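Local coordinates for ScaE cell-surface anchored scaffoldin protein (Ruminococcus flavefaciens, PDB 2ZF9) that serves as a cell-surface scaffoldin of the cellulosome, whose type III cohesin module, described here, probably binds dockerins and so holds enzyme assemblies on the bacterium, at residues 18-23 with 172-177; 31-35 with 178-182; 48-54 with 127-133; 67-73 with 108-114. Residue numbers count along the deposited sequence, not the author numbering.

Interaction 1. Residues 18-23 with 172-177; sequences YDAGNL and QAWTFT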
# COMPACT_ATOMS: atom_id res chain seq x y z
N TYR A 18 10.56 9.87 -5.68
CA TYR A 18 9.57 10.91 -5.85
C TYR A 18 10.26 12.28 -5.96
O TYR A 18 11.15 12.60 -5.15
CB TYR A 18 8.65 10.93 -4.64
CG TYR A 18 7.49 11.86 -4.79
CD1 TYR A 18 6.30 11.40 -5.35
CD2 TYR A 18 7.58 13.19 -4.39
CE1 TYR A 18 5.21 12.22 -5.49
CE2 TYR A 18 6.48 14.06 -4.55
CZ TYR A 18 5.30 13.56 -5.09
OH TYR A 18 4.20 14.36 -5.24
N ASP A 19 9.81 13.09 -6.91
CA ASP A 19 10.34 14.45 -7.07
C ASP A 19 9.55 15.47 -6.28
O ASP A 19 8.50 15.92 -6.73
CB ASP A 19 10.28 14.86 -8.54
CG ASP A 19 10.83 16.27 -8.77
OD1 ASP A 19 11.47 16.85 -7.85
OD2 ASP A 19 10.63 16.77 -9.89
N ALA A 20 10.08 15.87 -5.14
CA ALA A 20 9.46 16.87 -4.29
C ALA A 20 9.81 18.32 -4.70
O ALA A 20 9.35 19.27 -4.06
CB ALA A 20 9.85 16.62 -2.85
N GLY A 21 10.63 18.49 -5.74
CA GLY A 21 10.84 19.82 -6.31
C GLY A 21 11.45 20.68 -5.23
O GLY A 21 12.38 20.24 -4.53
N ASN A 22 10.87 21.88 -5.04
CA ASN A 22 11.37 22.80 -4.01
C ASN A 22 10.55 22.86 -2.74
O ASN A 22 10.72 23.80 -1.94
CB ASN A 22 11.50 24.23 -4.57
CG ASN A 22 12.80 24.43 -5.32
OD1 ASN A 22 13.85 23.93 -4.90
ND2 ASN A 22 12.74 25.16 -6.42
N LEU A 23 9.70 21.86 -2.52
CA LEU A 23 8.86 21.85 -1.36
C LEU A 23 9.68 21.52 -0.13
O LEU A 23 10.63 20.74 -0.18
CB LEU A 23 7.71 20.83 -1.50
CG LEU A 23 6.76 20.98 -2.69
CD1 LEU A 23 5.98 19.68 -2.76
CD2 LEU A 23 5.82 22.14 -2.56
N GLN A 172 1.41 14.59 -0.08
CA GLN A 172 1.80 13.56 -1.07
C GLN A 172 3.32 13.36 -1.09
O GLN A 172 3.81 12.23 -1.13
CB GLN A 172 1.36 13.97 -2.47
CG GLN A 172 1.58 12.89 -3.53
CD GLN A 172 0.77 13.20 -4.77
OE1 GLN A 172 -0.43 12.98 -4.79
NE2 GLN A 172 1.43 13.75 -5.77
N ALA A 173 4.07 14.46 -1.13
CA ALA A 173 5.52 14.39 -1.12
C ALA A 173 5.98 13.68 0.15
O ALA A 173 6.86 12.82 0.09
CB ALA A 173 6.13 15.80 -1.21
N TRP A 174 5.38 14.03 1.30
CA TRP A 174 5.74 13.33 2.54
C TRP A 174 5.47 11.83 2.37
O TRP A 174 6.30 11.00 2.73
CB TRP A 174 4.98 13.86 3.80
CG TRP A 174 5.34 13.00 4.98
CD1 TRP A 174 4.71 11.85 5.39
CD2 TRP A 174 6.48 13.16 5.84
NE1 TRP A 174 5.39 11.31 6.47
CE2 TRP A 174 6.48 12.09 6.76
CE3 TRP A 174 7.50 14.13 5.91
CZ2 TRP A 174 7.47 11.94 7.74
CZ3 TRP A 174 8.50 13.99 6.90
CH2 TRP A 174 8.45 12.92 7.82
N THR A 175 4.29 11.49 1.87
CA THR A 175 3.88 10.09 1.84
C THR A 175 4.90 9.21 1.07
O THR A 175 5.33 8.18 1.56
CB THR A 175 2.54 9.97 1.14
OG1 THR A 175 1.56 10.57 1.97
CG2 THR A 175 2.13 8.50 0.91
N PHE A 176 5.28 9.65 -0.12
CA PHE A 176 6.09 8.80 -0.97
C PHE A 176 7.58 8.93 -0.68
O PHE A 176 8.37 8.06 -1.10
CB PHE A 176 5.81 9.14 -2.43
CG PHE A 176 4.44 8.66 -2.91
CD1 PHE A 176 4.16 7.31 -2.94
CD2 PHE A 176 3.48 9.56 -3.34
CE1 PHE A 176 2.89 6.83 -3.40
CE2 PHE A 176 2.20 9.10 -3.81
CZ PHE A 176 1.92 7.73 -3.83
N THR A 177 8.00 9.99 0.01
CA THR A 177 9.45 10.10 0.33
C THR A 177 9.82 9.61 1.73
O THR A 177 10.98 9.18 1.98
CB THR A 177 10.01 11.54 0.22
OG1 THR A 177 9.32 12.39 1.15
CG2 THR A 177 9.90 12.08 -1.22
O HOH W 1 10.55 8.57 -2.97

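Interaction 2. Residues 31-35 with 178-182; sequences KPTLS and QGIEQ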
# COMPACT_ATOMS: atom_id res chain seq x y z
N LYS A 31 1.16 14.43 7.65
CA LYS A 31 2.24 13.48 7.37
C LYS A 31 1.67 12.07 7.46
O LYS A 31 1.72 11.43 8.54
CB LYS A 31 3.41 13.65 8.37
CG LYS A 31 4.28 14.94 8.14
CD LYS A 31 5.46 14.96 9.12
CE LYS A 31 6.39 16.15 8.83
NZ LYS A 31 5.70 17.42 9.25
N PRO A 32 1.08 11.58 6.35
CA PRO A 32 0.55 10.22 6.35
C PRO A 32 1.59 9.11 6.46
O PRO A 32 2.74 9.26 6.04
CB PRO A 32 -0.19 10.12 5.01
CG PRO A 32 -0.38 11.59 4.52
CD PRO A 32 0.87 12.29 5.07
N THR A 33 1.21 8.00 7.08
CA THR A 33 2.01 6.81 6.99
C THR A 33 1.16 5.77 6.31
O THR A 33 0.06 5.48 6.79
CB THR A 33 2.41 6.26 8.39
OG1 THR A 33 3.15 7.28 9.08
CG2 THR A 33 3.28 5.03 8.25
N LEU A 34 1.69 5.19 5.23
CA LEU A 34 1.05 4.04 4.62
C LEU A 34 1.86 2.84 5.04
O LEU A 34 3.09 2.86 4.92
CB LEU A 34 1.07 4.14 3.10
CG LEU A 34 0.35 5.34 2.49
CD1 LEU A 34 0.37 5.19 0.96
CD2 LEU A 34 -1.07 5.40 3.04
N SER A 35 1.18 1.80 5.52
CA SER A 35 1.91 0.62 5.97
C SER A 35 1.26 -0.66 5.46
O SER A 35 0.02 -0.73 5.31
CB SER A 35 2.04 0.60 7.51
OG SER A 35 0.77 0.61 8.12
N GLN A 178 8.88 9.70 2.66
CA GLN A 178 9.15 9.38 4.06
C GLN A 178 8.07 8.54 4.76
O GLN A 178 8.30 8.00 5.86
CB GLN A 178 9.35 10.68 4.87
CG GLN A 178 10.53 11.58 4.40
CD GLN A 178 11.89 10.89 4.47
OE1 GLN A 178 12.08 9.92 5.19
NE2 GLN A 178 12.86 11.42 3.71
N GLY A 179 6.89 8.42 4.16
CA GLY A 179 5.77 7.87 4.93
C GLY A 179 5.42 6.45 4.57
O GLY A 179 4.29 6.01 4.82
N ILE A 180 6.36 5.70 3.98
CA ILE A 180 6.03 4.31 3.61
C ILE A 180 6.66 3.34 4.58
O ILE A 180 7.87 3.39 4.78
CB ILE A 180 6.45 3.95 2.16
CG1 ILE A 180 5.84 4.93 1.13
CG2 ILE A 180 6.07 2.50 1.88
CD1 ILE A 180 4.27 5.02 1.18
N GLU A 181 5.84 2.48 5.18
CA GLU A 181 6.32 1.35 5.97
C GLU A 181 6.04 0.05 5.18
O GLU A 181 4.90 -0.41 5.10
CB GLU A 181 5.67 1.38 7.34
CG GLU A 181 6.19 0.34 8.35
CD GLU A 181 5.27 0.21 9.59
OE1 GLU A 181 4.63 1.24 9.97
OE2 GLU A 181 5.17 -0.91 10.17
N GLN A 182 7.08 -0.51 4.56
CA GLN A 182 6.89 -1.67 3.70
C GLN A 182 6.56 -2.91 4.55
O GLN A 182 6.87 -2.96 5.76
CB GLN A 182 8.15 -1.93 2.84
CG GLN A 182 8.63 -0.76 1.95
CD GLN A 182 7.64 -0.37 0.84
OE1 GLN A 182 6.44 -0.60 0.97
NE2 GLN A 182 8.15 0.22 -0.24

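Interaction 3. Residues 48-54 with 127-133; sequences NAKVTME and WSFVLQV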
# COMPACT_ATOMS: atom_id res chain seq x y z
N ASN A 48 2.08 -22.87 0.70
CA ASN A 48 0.73 -22.65 0.11
C ASN A 48 -0.25 -21.81 0.92
O ASN A 48 -1.42 -21.75 0.56
CB ASN A 48 0.04 -23.96 -0.29
CG ASN A 48 0.90 -24.82 -1.16
OD1 ASN A 48 1.33 -24.40 -2.23
ND2 ASN A 48 1.15 -26.04 -0.71
N ALA A 49 0.22 -21.19 2.00
CA ALA A 49 -0.65 -20.36 2.82
C ALA A 49 -1.23 -19.19 2.02
O ALA A 49 -0.54 -18.56 1.23
CB ALA A 49 0.09 -19.85 4.03
N LYS A 50 -2.53 -18.96 2.19
CA LYS A 50 -3.20 -17.83 1.57
C LYS A 50 -3.32 -16.78 2.67
O LYS A 50 -4.03 -16.97 3.67
CB LYS A 50 -4.55 -18.22 1.03
CG LYS A 50 -4.44 -19.05 -0.23
CD LYS A 50 -5.81 -19.44 -0.75
CE LYS A 50 -5.66 -20.11 -2.13
NZ LYS A 50 -6.98 -20.60 -2.65
N VAL A 51 -2.56 -15.70 2.51
CA VAL A 51 -2.38 -14.76 3.60
C VAL A 51 -3.15 -13.47 3.29
O VAL A 51 -2.93 -12.83 2.25
CB VAL A 51 -0.85 -14.46 3.83
CG1 VAL A 51 -0.68 -13.54 5.00
CG2 VAL A 51 -0.05 -15.75 4.07
N THR A 52 -4.01 -13.06 4.22
CA THR A 52 -4.66 -11.75 4.13
C THR A 52 -3.69 -10.63 4.49
O THR A 52 -3.12 -10.61 5.59
CB THR A 52 -5.89 -11.68 5.05
OG1 THR A 52 -6.84 -12.64 4.58
CG2 THR A 52 -6.53 -10.26 5.00
N MSE A 53 -3.48 -9.71 3.55
CA MSE A 53 -2.59 -8.57 3.74
C MSE A 53 -3.40 -7.28 3.71
O MSE A 53 -4.44 -7.22 3.05
CB MSE A 53 -1.55 -8.55 2.62
CG MSE A 53 -0.68 -9.85 2.54
SE MSE A 53 0.48 -9.98 4.14
CE MSE A 53 1.85 -8.64 3.58
N GLU A 54 -2.93 -6.26 4.44
CA GLU A 54 -3.61 -4.95 4.53
C GLU A 54 -2.67 -3.79 4.24
O GLU A 54 -1.56 -3.73 4.77
CB GLU A 54 -4.22 -4.75 5.92
CG GLU A 54 -5.34 -5.75 6.23
CD GLU A 54 -5.76 -5.76 7.69
OE1 GLU A 54 -4.94 -5.45 8.60
OE2 GLU A 54 -6.95 -6.07 7.90
N TRP A 127 -7.04 -1.04 2.00
CA TRP A 127 -7.29 -2.18 1.11
C TRP A 127 -6.85 -3.45 1.78
O TRP A 127 -5.84 -3.47 2.51
CB TRP A 127 -6.53 -2.04 -0.21
CG TRP A 127 -7.01 -0.95 -1.03
CD1 TRP A 127 -6.45 0.32 -1.16
CD2 TRP A 127 -8.13 -0.98 -1.91
NE1 TRP A 127 -7.20 1.06 -2.02
CE2 TRP A 127 -8.23 0.29 -2.50
CE3 TRP A 127 -9.08 -1.97 -2.24
CZ2 TRP A 127 -9.24 0.61 -3.44
CZ3 TRP A 127 -10.08 -1.65 -3.16
CH2 TRP A 127 -10.15 -0.37 -3.76
N SER A 128 -7.63 -4.51 1.57
CA SER A 128 -7.25 -5.82 2.00
C SER A 128 -7.12 -6.72 0.75
O SER A 128 -7.85 -6.57 -0.22
CB SER A 128 -8.35 -6.31 2.97
OG SER A 128 -8.22 -7.67 3.18
N PHE A 129 -6.20 -7.68 0.77
CA PHE A 129 -5.94 -8.54 -0.39
C PHE A 129 -5.23 -9.81 0.08
O PHE A 129 -4.75 -9.87 1.21
CB PHE A 129 -5.09 -7.80 -1.48
CG PHE A 129 -3.78 -7.21 -0.97
CD1 PHE A 129 -3.78 -6.03 -0.22
CD2 PHE A 129 -2.55 -7.85 -1.22
CE1 PHE A 129 -2.58 -5.46 0.24
CE2 PHE A 129 -1.34 -7.29 -0.76
CZ PHE A 129 -1.37 -6.10 -0.02
N VAL A 130 -5.19 -10.82 -0.78
CA VAL A 130 -4.67 -12.13 -0.37
C VAL A 130 -3.50 -12.51 -1.27
O VAL A 130 -3.64 -12.51 -2.50
CB VAL A 130 -5.79 -13.23 -0.48
CG1 VAL A 130 -5.25 -14.64 -0.19
CG2 VAL A 130 -6.94 -12.92 0.50
N LEU A 131 -2.37 -12.89 -0.65
CA LEU A 131 -1.20 -13.37 -1.36
C LEU A 131 -0.95 -14.79 -0.91
O LEU A 131 -1.04 -15.11 0.27
CB LEU A 131 0.05 -12.50 -1.07
CG LEU A 131 -0.03 -11.08 -1.63
CD1 LEU A 131 1.19 -10.26 -1.22
CD2 LEU A 131 -0.15 -11.12 -3.15
N GLN A 132 -0.65 -15.65 -1.87
CA GLN A 132 -0.35 -17.03 -1.54
C GLN A 132 1.17 -17.34 -1.58
O GLN A 132 1.88 -17.01 -2.53
CB GLN A 132 -1.17 -18.00 -2.41
CG GLN A 132 -0.93 -19.49 -2.05
CD GLN A 132 -1.78 -20.43 -2.89
OE1 GLN A 132 -2.00 -20.19 -4.08
NE2 GLN A 132 -2.27 -21.52 -2.27
N VAL A 133 1.64 -17.94 -0.52
CA VAL A 133 3.05 -18.31 -0.32
C VAL A 133 3.36 -19.57 -1.13
O VAL A 133 2.50 -20.44 -1.27
CB VAL A 133 3.26 -18.54 1.19
CG1 VAL A 133 4.66 -19.06 1.50
CG2 VAL A 133 2.97 -17.25 1.96
O HOH W 2 1.44 -21.76 -3.55
O HOH W 3 -8.76 -7.03 6.30

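Interaction 4. Residues 67-73 with 108-114; sequences TGLHIQF and NSFFTAT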
# COMPACT_ATOMS: atom_id res chain seq x y z
N THR A 67 -6.33 9.00 -4.20
CA THR A 67 -5.16 8.12 -4.04
C THR A 67 -4.98 7.28 -5.30
O THR A 67 -5.95 7.01 -6.05
CB THR A 67 -5.23 7.14 -2.82
OG1 THR A 67 -6.22 6.12 -3.06
CG2 THR A 67 -5.56 7.89 -1.52
N GLY A 68 -3.74 6.92 -5.56
CA GLY A 68 -3.42 6.01 -6.67
C GLY A 68 -2.21 5.29 -6.11
O GLY A 68 -1.16 5.91 -5.87
N LEU A 69 -2.35 4.00 -5.83
CA LEU A 69 -1.30 3.29 -5.10
C LEU A 69 -1.02 1.95 -5.74
O LEU A 69 -1.93 1.12 -5.85
CB LEU A 69 -1.68 3.13 -3.64
CG LEU A 69 -1.85 4.43 -2.84
CD1 LEU A 69 -2.47 4.10 -1.49
CD2 LEU A 69 -0.50 5.14 -2.62
N HIS A 70 0.23 1.76 -6.18
CA HIS A 70 0.62 0.50 -6.78
C HIS A 70 1.26 -0.37 -5.71
O HIS A 70 2.17 0.07 -5.00
CB HIS A 70 1.64 0.70 -7.90
CG HIS A 70 1.03 1.24 -9.16
ND1 HIS A 70 0.94 2.58 -9.43
CD2 HIS A 70 0.53 0.60 -10.25
CE1 HIS A 70 0.39 2.76 -10.62
NE2 HIS A 70 0.14 1.57 -11.15
N ILE A 71 0.79 -1.60 -5.59
CA ILE A 71 1.37 -2.50 -4.61
C ILE A 71 2.10 -3.58 -5.40
O ILE A 71 1.52 -4.17 -6.30
CB ILE A 71 0.24 -3.13 -3.73
CG1 ILE A 71 -0.42 -2.01 -2.91
CG2 ILE A 71 0.80 -4.27 -2.82
CD1 ILE A 71 -1.68 -2.44 -2.25
N GLN A 72 3.36 -3.80 -5.08
CA GLN A 72 4.12 -4.84 -5.78
C GLN A 72 4.64 -5.83 -4.75
O GLN A 72 4.82 -5.46 -3.58
CB GLN A 72 5.28 -4.25 -6.58
CG GLN A 72 6.31 -3.58 -5.73
CD GLN A 72 7.42 -2.97 -6.56
OE1 GLN A 72 7.24 -2.65 -7.76
NE2 GLN A 72 8.57 -2.77 -5.93
N PHE A 73 4.86 -7.07 -5.17
CA PHE A 73 5.28 -8.11 -4.23
C PHE A 73 6.27 -9.08 -4.88
O PHE A 73 6.37 -9.19 -6.11
CB PHE A 73 4.05 -8.87 -3.70
CG PHE A 73 3.06 -9.26 -4.78
CD1 PHE A 73 1.95 -8.43 -5.08
CD2 PHE A 73 3.22 -10.47 -5.50
CE1 PHE A 73 1.04 -8.78 -6.09
CE2 PHE A 73 2.31 -10.83 -6.50
CZ PHE A 73 1.20 -9.97 -6.80
N ASN A 108 3.32 -9.28 -10.90
CA ASN A 108 3.62 -9.15 -9.47
C ASN A 108 3.22 -7.78 -8.88
O ASN A 108 3.87 -7.29 -7.97
CB ASN A 108 5.09 -9.50 -9.18
CG ASN A 108 6.03 -8.43 -9.64
OD1 ASN A 108 5.87 -7.90 -10.73
ND2 ASN A 108 6.98 -8.05 -8.78
N SER A 109 2.12 -7.20 -9.36
CA SER A 109 1.68 -5.90 -8.84
C SER A 109 0.22 -5.63 -9.22
O SER A 109 -0.27 -6.13 -10.25
CB SER A 109 2.59 -4.77 -9.38
OG SER A 109 2.39 -4.54 -10.76
N PHE A 110 -0.44 -4.81 -8.41
CA PHE A 110 -1.77 -4.32 -8.77
C PHE A 110 -1.91 -2.84 -8.40
O PHE A 110 -1.10 -2.27 -7.66
CB PHE A 110 -2.90 -5.21 -8.16
CG PHE A 110 -2.95 -5.21 -6.64
CD1 PHE A 110 -2.12 -6.07 -5.90
CD2 PHE A 110 -3.83 -4.36 -5.96
CE1 PHE A 110 -2.14 -6.10 -4.51
CE2 PHE A 110 -3.88 -4.37 -4.54
CZ PHE A 110 -3.05 -5.24 -3.80
N PHE A 111 -2.92 -2.21 -8.94
CA PHE A 111 -3.12 -0.79 -8.76
C PHE A 111 -4.43 -0.56 -8.05
O PHE A 111 -5.45 -1.21 -8.35
CB PHE A 111 -3.13 -0.08 -10.13
CG PHE A 111 -3.43 1.41 -10.05
CD1 PHE A 111 -2.57 2.28 -9.37
CD2 PHE A 111 -4.55 1.93 -10.69
CE1 PHE A 111 -2.82 3.67 -9.31
CE2 PHE A 111 -4.83 3.29 -10.66
CZ PHE A 111 -3.98 4.17 -9.99
N THR A 112 -4.40 0.37 -7.10
CA THR A 112 -5.63 0.77 -6.39
C THR A 112 -5.80 2.27 -6.53
O THR A 112 -4.82 3.00 -6.61
CB THR A 112 -5.55 0.44 -4.87
OG1 THR A 112 -4.46 1.18 -4.27
CG2 THR A 112 -5.40 -1.11 -4.66
N ALA A 113 -7.05 2.75 -6.54
CA ALA A 113 -7.32 4.20 -6.69
C ALA A 113 -8.58 4.55 -5.92
O ALA A 113 -9.48 3.73 -5.80
CB ALA A 113 -7.49 4.62 -8.20
N THR A 114 -8.59 5.74 -5.32
CA THR A 114 -9.77 6.24 -4.61
C THR A 114 -9.96 7.69 -5.00
O THR A 114 -9.02 8.38 -5.45
CB THR A 114 -9.64 6.18 -3.06
OG1 THR A 114 -8.63 7.11 -2.63
CG2 THR A 114 -9.33 4.75 -2.53
O HOH W 4 -5.93 3.49 -3.26

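Interaction 1. Residues 18-23 with 172-177
Tyr-18 lays its ring over one side of the helix formed by residues 166-178, with the backbone O of Gln-172 over one ring face, CE2 3.6 Å from Ala-173 CA and CD1 3.7 Å from Phe-176 CB. In the chain this helix comes just before the last strand, 180-187, of the jelly-roll cohesin domain, and residues 18-23 belong to the loop between strands 14-15 and 33-41, which packs against it. Ala-173 suits the meeting place because a methyl lets the backbones come close: its CB is 4.1 Å from Ala-20 CB and 4.2 Å from Leu-23 CD1. The rings of Tyr-18 and Phe-176 are nearly parallel, at 18°, but with centroids 5.8 Å apart they are slid past each other and barely overlap; Tyr-149 meets both. Tyrosine adds a polar tip to an apolar flank, for Gln-172 NE2 donates to Tyr-18 OH at 2.9 Å, while the other end of that amide, OE1, accepts from the backbone of Phe-159. Beyond the ring the loop reverses in a type II' turn from Ala-20 to Leu-23, whose second position, Gly-21, has the positive phi that glycine tolerates best. Asp-19 OD1 accepts from Gly-21 N at 2.8 Å in an Asx turn. At the other end of the contact, one water accepts from Tyr-18 N at 3.0 Å and donates to Phe-176 O at 2.9 Å.

Interaction 2. Residues 31-35 with 178-182
Two parallel strands meet here, the first and last long strands of the cohesin jelly roll, and their side chains alternate between two environments. Leu-34 and Ile-180 share the inner face. Ile-180, with both chi angles in the m well, swings CD1 back to 3.8 Å from Leu-34 CB, while Leu-34, in the common mt rotamer, packs among Phe-159, Thr-175 and Leu-55. On the other face Ser-35 (p) and the extended tt chain of Glu-181 lie side by side, Ser-35 CB 3.6 Å from Glu-181 OE1; short and long polar groups suit this more open side, where Glu-181 also makes a weak, long ion pair with Lys-38. Gly-179 has no side chain for good reason: a CB would fall 2.3 Å from Pro-32 O. Its own O accepts from Leu-34 N at 2.8 Å, and Leu-34 O accepts from Glu-181 N at 2.8 Å. Both polar backbone atoms of Leu-34 are thus paired, so its apolar side chain can be buried without stranding an unsatisfied amide.

Interaction 3. Residues 48-54 with 127-133
Strands 50-54 and 127-132 run antiparallel, at 147°, as central neighbours in one sheet of the cohesin β-sandwich, and their inward side chains interlock. A prominent bump on the inner face is Phe-129. Its p rotamer turns the ring across toward the partner strand, where Met-53, present as selenomethionine, sits on it: CB lies 3.8 Å from the ring centroid, over the face, in a CH-pi contact. The flexible Met-53 side chain then curls away in an all-m conformation, its CG 4.2 Å from Leu-131 CD1. Further along, the branched Val-51 and Val-133 fit together, CG2 to CG2 at 4.0 Å, and the small Ala-49 lets Val-133 close in, CB to CG2 4.4 Å. Ile-185 and Val-145 pack on this inner surface.

The outward face carries more polar and more exposed side chains. The aliphatic stem of Lys-50 lies against Val-130, with Lys-50 CB 3.8 Å from Val-130 CG1. Thr-52 CG2 comes 3.6 Å from Ser-128 OG. At the strand end Gln-132 reaches across, its NE2 donating to Asn-48 O at 3.0 Å; Asn-48 itself has a positive phi, which asparagine bears well. Between the faces, Val-51 pairs with Leu-131 and Met-53 with Phe-129 through reciprocal backbone hydrogen bonds of 2.7-3.0 Å, N to O. The chemistry is that of an amphipathic sheet: apolar groups pack inside, whereas the outer face is mostly polar, with Val-130 sheltered by the stem of Lys-50.

Interaction 4. Residues 67-73 with 108-114
Phe-110, Phe-73 and Thr-67 lose the most surface where these two antiparallel strands pair. In cohesins the sheet that holds them is the one whose outer face meets dockerin in related modules, which probably applies here too. Phe-110 points inward, its ring face over Ile-71 CB, a CH-pi contact with 4.1 Å to the centroid, while Ile-71 CD1 reaches its CZ at 3.5 Å; a flat ring and a branched chain fill the sandwich interior together. Phe-73 turns its ring back over the backbone of Asn-108, with CE1 4.2 Å from Phe-110 CD1. Its main chain is held from both ends: Phe-73 N donates to Asn-108 O at 3.0 Å, and Asn-108 ND2 returns the bond to Phe-73 O at 3.0 Å. Thr-67 faces Thr-114, their OG1 atoms 2.6 Å apart, and a water joins Thr-67 OG1 (2.7 Å) to Thr-112 OG1 (2.9 Å). Threonine, β-branched yet hydroxylated, thus lets polar atoms enter the buried side of the sheet while having hydrogen-bonding partners there.

Interaction 4, near the middle of the domain, touches each of the other three contacts. Interactions 1 and 2 have centres 12 Å apart and follow one another through the helix and the last strand; Thr-175 O lies 3.3 Å from Ile-180 CG1. Leu-69 of interaction 4 gathers both, its CD2 3.7 Å from Phe-176 CZ and 3.7 Å from Leu-34 CD1. Interactions 3 and 4 belong to facing sheets and meet across the interior, with Phe-129 CG 3.5 Å from Phe-110 CZ in an edge-to-face pair. Interactions 1 and 3 are remote, with centres about 30 Å apart and nearest atoms about 11 Å; interaction 4 lies between them.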